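Local coordinates for protein YcaO (PDB 6CIB) that binds ADP and magnesium and, as a member of the YcaO family, probably uses ATP to drive thioamidation of ribosomal peptide backbones, at residues I4-D7 against F11-F14; P103-T108 against E361-N366; T223-E226 against E230-M233. All coordinates share one frame; numbering follows the deposited sequence.

Contact 1. Residues I4-D7 against F11-F14; sequences IVYD and FRAF. With ADP (adenosine-5'-diphosphate), chain G.
Tyr6 and Arg12 form a single antiparallel, hydrogen-bonded bridge, with Arg12 N donating a hydrogen bond to Tyr6 O at 2.9 Å. In return Arg12 O accepts two donors, Val5 N at 3.0 Å and Tyr6 N at 3.3 Å, so two residues face one and the pair makes a classic beta bulge. From this anchor the side chain of Arg12 runs to the nucleotide. It bends at chi2 (-64°) and then stays extended, which lays the guanidinium flat over the adenine, Arg12 CZ 3.3 Å from C4 of ADP and the two planes nearly parallel. In its own plane, Arg12 NH2 points to the ribose and donates to O2' of ADP at 3.0 Å along an almost straight line (166°). Behind it, CG of Arg12 passes 4.1 Å from CD2 of Tyr6, whose hydroxyl is bonded to Glu9. Further out, Ile4 CG2 meets the Phe11 ring at its edge, near the ring plane, and Val5 CG2 rests 3.5 Å from Ala13 O. Phe11 in turn packs on helices 154-177 and 313-325. Glu156 binds both Arg12 NH1, in a salt bridge, and Ala13 N. One arginine thus meets the base with its face and the ribose with its edge, and the carboxylate of Glu156 is likely to balance its charge and limit its rotation.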
ATOM      1  N   ILE A   4     -18.790  -4.172  -8.215  1.00 38.62           N
ATOM      2  CA  ILE A   4     -17.861  -4.699  -7.228  1.00 37.23           C
ATOM      3  C   ILE A   4     -18.556  -5.939  -6.687  1.00 36.63           C
ATOM      4  O   ILE A   4     -19.586  -5.832  -6.020  1.00 38.89           O
ATOM      5  CB  ILE A   4     -17.571  -3.669  -6.100  1.00 36.34           C
ATOM      6  CG1 ILE A   4     -16.910  -2.409  -6.675  1.00 34.35           C
ATOM      7  CG2 ILE A   4     -16.694  -4.281  -5.006  1.00 34.94           C
ATOM      8  CD1 ILE A   4     -17.138  -1.149  -5.858  1.00 35.28           C
ATOM      9  N   VAL A   5     -18.012  -7.108  -7.017  1.00 34.54           N
ATOM     10  CA  VAL A   5     -18.589  -8.388  -6.584  1.00 33.45           C
ATOM     11  C   VAL A   5     -17.855  -8.928  -5.355  1.00 32.24           C
ATOM     12  O   VAL A   5     -18.275  -9.907  -4.752  1.00 31.30           O
ATOM     13  CB  VAL A   5     -18.613  -9.450  -7.724  1.00 33.12           C
ATOM     14  CG1 VAL A   5     -19.407  -8.946  -8.930  1.00 33.59           C
ATOM     15  CG2 VAL A   5     -17.202  -9.867  -8.137  1.00 34.44           C
ATOM     16  N   TYR A   6     -16.751  -8.278  -4.996  1.00 32.87           N
ATOM     17  CA  TYR A   6     -15.905  -8.730  -3.892  1.00 32.74           C
ATOM     18  C   TYR A   6     -15.297  -7.541  -3.172  1.00 31.92           C
ATOM     19  O   TYR A   6     -14.681  -6.665  -3.796  1.00 33.64           O
ATOM     20  CB  TYR A   6     -14.832  -9.697  -4.418  1.00 31.51           C
ATOM     21  CG  TYR A   6     -13.999 -10.362  -3.352  1.00 32.19           C
ATOM     22  CD1 TYR A   6     -14.441 -11.518  -2.705  1.00 31.95           C
ATOM     23  CD2 TYR A   6     -12.752  -9.836  -2.995  1.00 32.96           C
ATOM     24  CE1 TYR A   6     -13.659 -12.131  -1.727  1.00 32.69           C
ATOM     25  CE2 TYR A   6     -11.965 -10.440  -2.029  1.00 32.07           C
ATOM     26  CZ  TYR A   6     -12.419 -11.584  -1.402  1.00 31.86           C
ATOM     27  OH  TYR A   6     -11.625 -12.168  -0.447  1.00 30.98           O
ATOM     28  N   ASP A   7     -15.486  -7.499  -1.857  1.00 32.93           N
ATOM     29  CA  ASP A   7     -14.991  -6.376  -1.064  1.00 32.17           C
ATOM     30  C   ASP A   7     -14.494  -6.778   0.321  1.00 31.92           C
ATOM     31  O   ASP A   7     -14.814  -6.134   1.318  1.00 33.10           O
ATOM     32  CB  ASP A   7     -16.030  -5.238  -1.013  1.00 33.53           C
ATOM     33  CG  ASP A   7     -17.276  -5.594  -0.210  1.00 35.21           C
ATOM     34  OD1 ASP A   7     -17.555  -6.792   0.042  1.00 34.69           O
ATOM     35  OD2 ASP A   7     -17.976  -4.641   0.183  1.00 37.64           O
ATOM     36  N   PHE A  11     -11.413  -3.908  -3.320  1.00 28.93           N
ATOM     37  CA  PHE A  11     -12.585  -3.763  -4.195  1.00 28.15           C
ATOM     38  C   PHE A  11     -12.311  -4.370  -5.566  1.00 28.09           C
ATOM     39  O   PHE A  11     -11.490  -3.864  -6.337  1.00 28.59           O
ATOM     40  CB  PHE A  11     -12.991  -2.290  -4.316  1.00 27.40           C
ATOM     41  CG  PHE A  11     -13.246  -1.623  -2.996  1.00 28.07           C
ATOM     42  CD1 PHE A  11     -14.479  -1.776  -2.342  1.00 28.46           C
ATOM     43  CD2 PHE A  11     -12.258  -0.840  -2.395  1.00 27.51           C
ATOM     44  CE1 PHE A  11     -14.710  -1.162  -1.116  1.00 28.95           C
ATOM     45  CE2 PHE A  11     -12.484  -0.222  -1.178  1.00 27.54           C
ATOM     46  CZ  PHE A  11     -13.709  -0.378  -0.537  1.00 29.18           C
ATOM     47  N   ARG A  12     -13.002  -5.468  -5.853  1.00 28.24           N
ATOM     48  CA  ARG A  12     -12.680  -6.319  -6.995  1.00 27.93           C
ATOM     49  C   ARG A  12     -13.891  -6.642  -7.867  1.00 29.39           C
ATOM     50  O   ARG A  12     -14.999  -6.842  -7.365  1.00 28.41           O
ATOM     51  CB  ARG A  12     -12.001  -7.618  -6.523  1.00 27.59           C
ATOM     52  CG  ARG A  12     -10.745  -7.444  -5.663  1.00 27.55           C
ATOM     53  CD  ARG A  12      -9.610  -6.762  -6.428  1.00 28.79           C
ATOM     54  NE  ARG A  12      -8.485  -6.414  -5.555  1.00 27.96           N
ATOM     55  CZ  ARG A  12      -7.355  -5.834  -5.963  1.00 28.33           C
ATOM     56  NH1 ARG A  12      -7.157  -5.541  -7.247  1.00 27.49           N
ATOM     57  NH2 ARG A  12      -6.406  -5.555  -5.080  1.00 28.30           N
ATOM     58  N   ALA A  13     -13.653  -6.693  -9.174  1.00 31.37           N
ATOM     59  CA  ALA A  13     -14.687  -6.971 -10.173  1.00 32.65           C
ATOM     60  C   ALA A  13     -14.854  -8.471 -10.438  1.00 33.84           C
ATOM     61  O   ALA A  13     -15.762  -8.881 -11.168  1.00 34.05           O
ATOM     62  CB  ALA A  13     -14.367  -6.227 -11.466  1.00 33.13           C
ATOM     63  N   PHE A  14     -13.978  -9.278  -9.832  1.00 32.57           N
ATOM     64  CA  PHE A  14     -13.980 -10.733  -9.974  1.00 31.60           C
ATOM     65  C   PHE A  14     -13.793 -11.383  -8.607  1.00 31.43           C
ATOM     66  O   PHE A  14     -13.171 -10.797  -7.702  1.00 30.15           O
ATOM     67  CB  PHE A  14     -12.867 -11.187 -10.939  1.00 32.00           C
ATOM     68  CG  PHE A  14     -12.993 -10.607 -12.322  1.00 32.68           C
ATOM     69  CD1 PHE A  14     -12.421  -9.372 -12.634  1.00 32.70           C
ATOM     70  CD2 PHE A  14     -13.707 -11.290 -13.315  1.00 34.12           C
ATOM     71  CE1 PHE A  14     -12.562  -8.813 -13.907  1.00 33.50           C
ATOM     72  CE2 PHE A  14     -13.841 -10.743 -14.592  1.00 34.76           C
ATOM     73  CZ  PHE A  14     -13.271  -9.503 -14.887  1.00 34.12           C
TER
HETATM   74  PB  ADP G 401      -1.318  -4.548  -0.912  1.00 48.27           P
HETATM   75  O1B ADP G 401      -1.710  -3.862  -2.204  1.00 47.80           O
HETATM   76  O2B ADP G 401      -1.604  -3.742   0.339  1.00 51.35           O
HETATM   77  O3B ADP G 401       0.047  -5.197  -0.920  1.00 47.98           O
HETATM   78  PA  ADP G 401      -2.440  -7.191  -1.340  1.00 35.77           P
HETATM   79  O1A ADP G 401      -3.873  -7.614  -1.163  1.00 38.83           O
HETATM   80  O2A ADP G 401      -1.397  -8.015  -0.634  1.00 36.77           O
HETATM   81  O3A ADP G 401      -2.434  -5.701  -0.769  1.00 43.46           O
HETATM   82  O5' ADP G 401      -2.137  -7.116  -2.916  1.00 34.06           O
HETATM   83  C5' ADP G 401      -0.850  -7.238  -3.550  1.00 32.69           C
HETATM   84  C4' ADP G 401      -0.990  -6.899  -5.046  1.00 32.14           C
HETATM   85  O4' ADP G 401      -1.930  -7.792  -5.665  1.00 32.12           O
HETATM   86  C3' ADP G 401      -1.550  -5.498  -5.308  1.00 31.59           C
HETATM   87  O3' ADP G 401      -1.046  -4.996  -6.560  1.00 30.75           O
HETATM   88  C2' ADP G 401      -3.045  -5.730  -5.430  1.00 30.68           C
HETATM   89  O2' ADP G 401      -3.704  -4.698  -6.158  1.00 30.03           O
HETATM   90  C1' ADP G 401      -3.092  -7.084  -6.133  1.00 30.41           C
HETATM   91  N9  ADP G 401      -4.295  -7.879  -5.800  1.00 30.40           N
HETATM   92  C8  ADP G 401      -4.613  -8.343  -4.578  1.00 30.89           C
HETATM   93  N7  ADP G 401      -5.777  -9.030  -4.610  1.00 30.60           N
HETATM   94  C5  ADP G 401      -6.211  -9.034  -5.874  1.00 30.09           C
HETATM   95  C6  ADP G 401      -7.382  -9.597  -6.586  1.00 29.63           C
HETATM   96  N6  ADP G 401      -8.316 -10.310  -5.913  1.00 28.92           N
HETATM   97  N1  ADP G 401      -7.475  -9.365  -7.919  1.00 30.61           N
HETATM   98  C2  ADP G 401      -6.544  -8.653  -8.600  1.00 30.88           C
HETATM   99  N3  ADP G 401      -5.450  -8.119  -8.010  1.00 30.55           N
HETATM  100  C4  ADP G 401      -5.233  -8.275  -6.669  1.00 30.28           C

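Contact 2. Residues P103-T108 against E361-N366; sequences PAWYRT and EARVGN
The indole of Trp105 and the guanidinium of Arg363 are the flat groups that meet here, their planes steeply inclined at 72°. Arg363 NH1 comes to 3.3 Å from Trp105 CZ2, approaching the benzo half of the indole obliquely. One face of that indole is covered from within its own turn by Pro103, whose CB stands 3.4 Å above the ring plane near the rim. The Tyr106 ring has Pro103 O in its plane, at the edge. Along the side of the indole turned to 361-366, the backbone joins in, Ala362 O lying 3.8 Å from Trp105 CE3. Arg363 CG, the aliphatic start of its side chain, lies 3.9 Å from Trp105 CH2. Trp105 can reach across because its CG sits between the backbone N and the carbonyl carbon (chi1 51°). Arg363 is extended from CG to NE, carrying its head past the indole to other partners: NH1 forms a salt bridge with Glu131, whose side chain also touches Trp105, and NH2 bonds to Pro142 O. Each segment contains a tight turn. Pro103 to Tyr106 is a type I beta turn closed by Tyr106 N on Pro103 O at 3.3 Å, while Arg363 is the centre of an inverse gamma turn. The arrangement is turn-to-turn packing of loops, joining the connection before strand 113-118 to the C-terminal tail, away from the nucleotide site.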
ATOM      1  N   PRO A 103       9.421  17.470  -8.635  1.00 48.49           N
ATOM      2  CA  PRO A 103       9.456  17.524  -7.166  1.00 49.92           C
ATOM      3  C   PRO A 103      10.515  18.489  -6.629  1.00 51.60           C
ATOM      4  O   PRO A 103      11.533  18.724  -7.293  1.00 49.43           O
ATOM      5  CB  PRO A 103       9.821  16.096  -6.768  1.00 50.08           C
ATOM      6  CG  PRO A 103       9.427  15.249  -7.927  1.00 49.66           C
ATOM      7  CD  PRO A 103       9.623  16.100  -9.141  1.00 49.08           C
ATOM      8  N   ALA A 104      10.261  19.020  -5.432  1.00 54.55           N
ATOM      9  CA  ALA A 104      11.112  20.025  -4.773  1.00 57.23           C
ATOM     10  C   ALA A 104      12.605  19.676  -4.719  1.00 60.54           C
ATOM     11  O   ALA A 104      13.455  20.548  -4.928  1.00 62.71           O
ATOM     12  CB  ALA A 104      10.591  20.301  -3.368  1.00 56.42           C
ATOM     13  N   TRP A 105      12.909  18.405  -4.463  1.00 61.32           N
ATOM     14  CA  TRP A 105      14.284  17.945  -4.219  1.00 61.83           C
ATOM     15  C   TRP A 105      15.218  17.897  -5.436  1.00 63.02           C
ATOM     16  O   TRP A 105      16.425  17.684  -5.276  1.00 64.98           O
ATOM     17  CB  TRP A 105      14.274  16.594  -3.490  1.00 60.55           C
ATOM     18  CG  TRP A 105      13.399  15.536  -4.123  1.00 59.38           C
ATOM     19  CD1 TRP A 105      13.729  14.712  -5.167  1.00 58.70           C
ATOM     20  CD2 TRP A 105      12.059  15.184  -3.742  1.00 57.55           C
ATOM     21  NE1 TRP A 105      12.678  13.873  -5.461  1.00 57.91           N
ATOM     22  CE2 TRP A 105      11.644  14.134  -4.600  1.00 57.17           C
ATOM     23  CE3 TRP A 105      11.171  15.647  -2.754  1.00 56.03           C
ATOM     24  CZ2 TRP A 105      10.372  13.541  -4.504  1.00 55.77           C
ATOM     25  CZ3 TRP A 105       9.899  15.057  -2.662  1.00 54.10           C
ATOM     26  CH2 TRP A 105       9.515  14.018  -3.536  1.00 54.18           C
ATOM     27  N   TYR A 106      14.675  18.095  -6.639  1.00 63.25           N
ATOM     28  CA  TYR A 106      15.491  18.127  -7.857  1.00 65.63           C
ATOM     29  C   TYR A 106      16.237  19.455  -7.999  1.00 69.79           C
ATOM     30  O   TYR A 106      15.630  20.499  -8.276  1.00 69.11           O
ATOM     31  CB  TYR A 106      14.646  17.845  -9.107  1.00 63.48           C
ATOM     32  CG  TYR A 106      14.351  16.381  -9.343  1.00 62.10           C
ATOM     33  CD1 TYR A 106      15.224  15.581 -10.092  1.00 60.65           C
ATOM     34  CD2 TYR A 106      13.193  15.790  -8.818  1.00 60.12           C
ATOM     35  CE1 TYR A 106      14.952  14.233 -10.309  1.00 58.36           C
ATOM     36  CE2 TYR A 106      12.911  14.447  -9.033  1.00 57.27           C
ATOM     37  CZ  TYR A 106      13.790  13.674  -9.774  1.00 57.44           C
ATOM     38  OH  TYR A 106      13.513  12.345  -9.979  1.00 55.89           O
ATOM     39  N   ARG A 107      17.554  19.403  -7.798  1.00 73.00           N
ATOM     40  CA  ARG A 107      18.420  20.579  -7.941  1.00 77.80           C
ATOM     41  C   ARG A 107      18.554  20.977  -9.409  1.00 77.96           C
ATOM     42  O   ARG A 107      18.662  22.162  -9.736  1.00 79.25           O
ATOM     43  CB  ARG A 107      19.798  20.333  -7.310  1.00 79.80           C
ATOM     44  CG  ARG A 107      19.807  20.219  -5.783  1.00 84.77           C
ATOM     45  CD  ARG A 107      19.608  21.555  -5.064  1.00 88.79           C
ATOM     46  NE  ARG A 107      20.692  22.509  -5.324  1.00 90.78           N
ATOM     47  CZ  ARG A 107      21.825  22.593  -4.626  1.00 91.81           C
ATOM     48  NH1 ARG A 107      22.060  21.783  -3.598  1.00 91.29           N
ATOM     49  NH2 ARG A 107      22.734  23.499  -4.964  1.00 92.25           N
ATOM     50  N   THR A 108      18.535  19.965 -10.275  1.00 78.50           N
ATOM     51  CA  THR A 108      18.522  20.133 -11.724  1.00 76.30           C
ATOM     52  C   THR A 108      17.305  19.421 -12.329  1.00 75.43           C
ATOM     53  O   THR A 108      16.751  18.495 -11.724  1.00 76.14           O
ATOM     54  CB  THR A 108      19.848  19.639 -12.367  1.00 80.39           C
ATOM     55  OG1 THR A 108      19.792  19.800 -13.791  1.00 81.65           O
ATOM     56  CG2 THR A 108      20.147  18.161 -12.028  1.00 81.28           C
ATOM     57  N   GLU A 361      12.874  10.505   4.467  1.00 45.09           N
ATOM     58  CA  GLU A 361      12.742  11.731   5.270  1.00 46.84           C
ATOM     59  C   GLU A 361      12.634  12.999   4.428  1.00 45.73           C
ATOM     60  O   GLU A 361      12.011  13.972   4.856  1.00 46.61           O
ATOM     61  CB  GLU A 361      13.876  11.854   6.290  1.00 50.14           C
ATOM     62  CG  GLU A 361      13.602  11.072   7.569  1.00 54.25           C
ATOM     63  CD  GLU A 361      14.770  11.043   8.544  1.00 58.11           C
ATOM     64  OE1 GLU A 361      15.694  11.883   8.440  1.00 59.11           O
ATOM     65  OE2 GLU A 361      14.756  10.160   9.430  1.00 61.55           O
ATOM     66  N   ALA A 362      13.214  12.963   3.229  1.00 43.32           N
ATOM     67  CA  ALA A 362      13.147  14.080   2.292  1.00 43.13           C
ATOM     68  C   ALA A 362      11.802  14.221   1.561  1.00 44.35           C
ATOM     69  O   ALA A 362      11.527  15.282   0.986  1.00 46.38           O
ATOM     70  CB  ALA A 362      14.292  14.004   1.295  1.00 42.11           C
ATOM     71  N   ARG A 363      10.976  13.170   1.581  1.00 40.82           N
ATOM     72  CA  ARG A 363       9.680  13.168   0.887  1.00 39.72           C
ATOM     73  C   ARG A 363       8.552  13.653   1.812  1.00 39.18           C
ATOM     74  O   ARG A 363       7.516  12.995   1.967  1.00 34.64           O
ATOM     75  CB  ARG A 363       9.367  11.779   0.298  1.00 39.80           C
ATOM     76  CG  ARG A 363      10.306  11.308  -0.802  1.00 38.06           C
ATOM     77  CD  ARG A 363       9.897   9.932  -1.307  1.00 38.67           C
ATOM     78  NE  ARG A 363      10.756   9.434  -2.387  1.00 38.06           N
ATOM     79  CZ  ARG A 363      10.558   9.663  -3.688  1.00 38.23           C
ATOM     80  NH1 ARG A 363       9.525  10.394  -4.100  1.00 35.62           N
ATOM     81  NH2 ARG A 363      11.393   9.152  -4.584  1.00 35.78           N
ATOM     82  N   VAL A 364       8.776  14.827   2.405  1.00 40.11           N
ATOM     83  CA  VAL A 364       7.902  15.436   3.415  1.00 40.16           C
ATOM     84  C   VAL A 364       6.486  15.667   2.887  1.00 38.79           C
ATOM     85  O   VAL A 364       5.513  15.426   3.602  1.00 38.00           O
ATOM     86  CB  VAL A 364       8.527  16.767   3.953  1.00 43.48           C
ATOM     87  CG1 VAL A 364       7.538  17.577   4.786  1.00 45.21           C
ATOM     88  CG2 VAL A 364       9.781  16.483   4.767  1.00 43.21           C
ATOM     89  N   GLY A 365       6.379  16.126   1.639  1.00 39.90           N
ATOM     90  CA  GLY A 365       5.093  16.521   1.058  1.00 42.35           C
ATOM     91  C   GLY A 365       4.544  17.789   1.703  1.00 44.70           C
ATOM     92  O   GLY A 365       5.262  18.492   2.423  1.00 43.59           O
ATOM     93  N   ASN A 366       3.269  18.080   1.445  1.00 45.79           N
ATOM     94  CA  ASN A 366       2.602  19.245   2.031  1.00 46.85           C
ATOM     95  C   ASN A 366       2.346  19.001   3.509  1.00 48.88           C
ATOM     96  O   ASN A 366       1.520  18.169   3.871  1.00 48.50           O
ATOM     97  CB  ASN A 366       1.297  19.560   1.289  1.00 44.02           C
ATOM     98  CG  ASN A 366       1.529  19.982  -0.148  1.00 42.95           C
ATOM     99  OD1 ASN A 366       2.650  20.307  -0.546  1.00 42.52           O
ATOM    100  ND2 ASN A 366       0.463  19.985  -0.937  1.00 42.48           N
TER

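Contact 3. Residues T223-E226 against E230-M233; sequences TEAE and EMVM
Thr223 meets the chain opposite with its hydroxyl. OG1 stands between the backbone N and the carbonyl carbon (chi1 65°), which turns it to residues 230-232. There Thr223 OG1 accepts from Val232 N at 2.8 Å in a fairly straight bond (161°) and donates to Glu230 O, also at 2.8 Å, in the carbonyl plane and on a lone pair. One hydroxyl thus satisfies two main-chain groups that flank Met231. The Thr223 backbone adds its own bond, N to Val232 O at 3.1 Å, and a water donates both to Val232 O and to Thr223 O, 2.9 Å away. Replacing Thr223 by a valine would probably leave Val232 N and Glu230 O without their shared partner and let the 230-232 backbone drift from the strand. These bonds close the end of a beta hairpin, where strand 217-224 runs out and the chain returns into strand 233-238, an edge strand of a three-stranded antiparallel sheet. Met231, a selenomethionine in the model, lies along the backbone where strand 217-224 ends, Met231 CG 3.3 Å from Ala225 N. The bend at chi3 (72°) brings Met231 CE back to within 3.6 Å of Thr223 O. The same side chain also rests on Pro282 and Leu285 of helix 282-288 and on Phe293. Ala225 points its methyl across the hairpin, CB to CB of Glu230 at 3.8 Å, with Val201 also against both. The carboxylate of Glu230 forms a salt bridge with Arg260, while Thr223 and Val232 pack on Val252 of helix 241-260.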
ATOM      1  N   THR A 223       2.185  -4.665  17.186  1.00 33.67           N
ATOM      2  CA  THR A 223       2.374  -5.821  18.049  1.00 33.55           C
ATOM      3  C   THR A 223       3.404  -5.582  19.146  1.00 35.10           C
ATOM      4  O   THR A 223       4.368  -4.830  18.975  1.00 35.17           O
ATOM      5  CB  THR A 223       2.729  -7.112  17.274  1.00 33.88           C
ATOM      6  OG1 THR A 223       4.002  -6.969  16.636  1.00 32.86           O
ATOM      7  CG2 THR A 223       1.658  -7.438  16.232  1.00 32.16           C
ATOM      8  N   GLU A 224       3.149  -6.218  20.281  1.00 36.49           N
ATOM      9  CA  GLU A 224       4.125  -6.398  21.337  1.00 37.78           C
ATOM     10  C   GLU A 224       4.410  -7.890  21.387  1.00 36.84           C
ATOM     11  O   GLU A 224       3.492  -8.703  21.299  1.00 37.41           O
ATOM     12  CB  GLU A 224       3.543  -5.902  22.658  1.00 40.37           C
ATOM     13  CG  GLU A 224       4.568  -5.642  23.748  1.00 44.80           C
ATOM     14  CD  GLU A 224       3.958  -5.049  25.009  1.00 44.54           C
ATOM     15  OE1 GLU A 224       2.996  -4.251  24.910  1.00 45.57           O
ATOM     16  OE2 GLU A 224       4.456  -5.380  26.106  1.00 46.97           O
ATOM     17  N   ALA A 225       5.681  -8.253  21.495  1.00 37.17           N
ATOM     18  CA  ALA A 225       6.093  -9.658  21.513  1.00 38.76           C
ATOM     19  C   ALA A 225       7.339  -9.808  22.367  1.00 40.56           C
ATOM     20  O   ALA A 225       8.067  -8.829  22.587  1.00 39.44           O
ATOM     21  CB  ALA A 225       6.350 -10.160  20.092  1.00 36.76           C
ATOM     22  N   GLU A 226       7.595 -11.027  22.840  1.00 41.28           N
ATOM     23  CA  GLU A 226       8.813 -11.282  23.612  1.00 45.72           C
ATOM     24  C   GLU A 226      10.069 -11.353  22.745  1.00 43.94           C
ATOM     25  O   GLU A 226      11.176 -11.133  23.235  1.00 45.05           O
ATOM     26  CB  GLU A 226       8.664 -12.490  24.555  1.00 50.39           C
ATOM     27  CG  GLU A 226       8.486 -13.850  23.896  1.00 54.77           C
ATOM     28  CD  GLU A 226       8.322 -14.982  24.907  1.00 60.90           C
ATOM     29  OE1 GLU A 226       8.676 -14.803  26.098  1.00 62.10           O
ATOM     30  OE2 GLU A 226       7.833 -16.065  24.508  1.00 62.93           O
ATOM     31  N   GLU A 230       9.454  -9.772  16.014  1.00 35.82           N
ATOM     32  CA  GLU A 230       8.019 -10.044  15.930  1.00 36.18           C
ATOM     33  C   GLU A 230       7.148  -8.869  16.384  1.00 34.71           C
ATOM     34  O   GLU A 230       5.919  -8.988  16.487  1.00 34.76           O
ATOM     35  CB  GLU A 230       7.687 -11.333  16.682  1.00 37.02           C
ATOM     36  CG  GLU A 230       8.357 -12.531  16.026  1.00 39.13           C
ATOM     37  CD  GLU A 230       7.693 -13.851  16.327  1.00 40.74           C
ATOM     38  OE1 GLU A 230       8.212 -14.869  15.832  1.00 42.87           O
ATOM     39  OE2 GLU A 230       6.673 -13.878  17.045  1.00 42.65           O
HETATM   40  N   MSE A 231       7.800  -7.735  16.641  1.00 33.01           N
HETATM   41  CA  MSE A 231       7.109  -6.481  16.926  1.00 33.46           C
HETATM   42  C   MSE A 231       7.068  -5.744  15.624  1.00 31.81           C
HETATM   43  O   MSE A 231       8.030  -5.074  15.231  1.00 31.41           O
HETATM   44  CB  MSE A 231       7.780  -5.686  18.044  1.00 32.86           C
HETATM   45  CG  MSE A 231       7.421  -6.349  19.366  1.00 36.24           C
HETATM   46 SE   MSE A 231       8.317  -5.396  20.839  1.00 38.32          SE
HETATM   47  CE  MSE A 231       7.245  -3.750  20.825  1.00 37.66           C
ATOM     48  N   VAL A 232       5.942  -5.902  14.936  1.00 30.48           N
ATOM     49  CA  VAL A 232       5.758  -5.401  13.587  1.00 28.99           C
ATOM     50  C   VAL A 232       4.562  -4.452  13.569  1.00 30.03           C
ATOM     51  O   VAL A 232       3.820  -4.337  14.560  1.00 30.08           O
ATOM     52  CB  VAL A 232       5.570  -6.550  12.550  1.00 29.48           C
ATOM     53  CG1 VAL A 232       6.833  -7.407  12.418  1.00 28.80           C
ATOM     54  CG2 VAL A 232       4.349  -7.416  12.871  1.00 28.44           C
HETATM   55  N   MSE A 233       4.380  -3.777  12.442  1.00 31.13           N
HETATM   56  CA  MSE A 233       3.240  -2.882  12.256  1.00 34.55           C
HETATM   57  C   MSE A 233       2.555  -3.235  10.972  1.00 32.28           C
HETATM   58  O   MSE A 233       3.199  -3.651  10.014  1.00 33.02           O
HETATM   59  CB  MSE A 233       3.705  -1.430  12.188  1.00 38.79           C
HETATM   60  CG  MSE A 233       4.400  -0.948  13.456  1.00 48.65           C
HETATM   61 SE   MSE A 233       4.805   0.971  13.224  1.00 65.84          SE
HETATM   62  CE  MSE A 233       6.335   0.736  12.022  1.00 48.48           C
TER
HETATM   63  O   HOH W   1       5.303  -2.944  16.912  1.00 53.29           O

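In the fold
All three contacts lie well out from the centre of the chain and are partly buried; none touches another, and they share no helix or strand. Contacts 1 and 2, their centres about 36 Å apart, sit on opposite sides of that centre. Contacts 1 and 3 join neighbouring pieces of chain through main-chain hydrogen bonds, whereas contact 2 brings together loops over 250 residues apart by packing an indole against an arginine and a backbone carbonyl. Contact 1 borders the nucleotide and spends its arginine on ADP; the arginine of contact 2, remote from the annotated sites, forms a salt bridge with Glu131. Contact 3 relies on a hydroxyl at the end of the middle strand of a sheet.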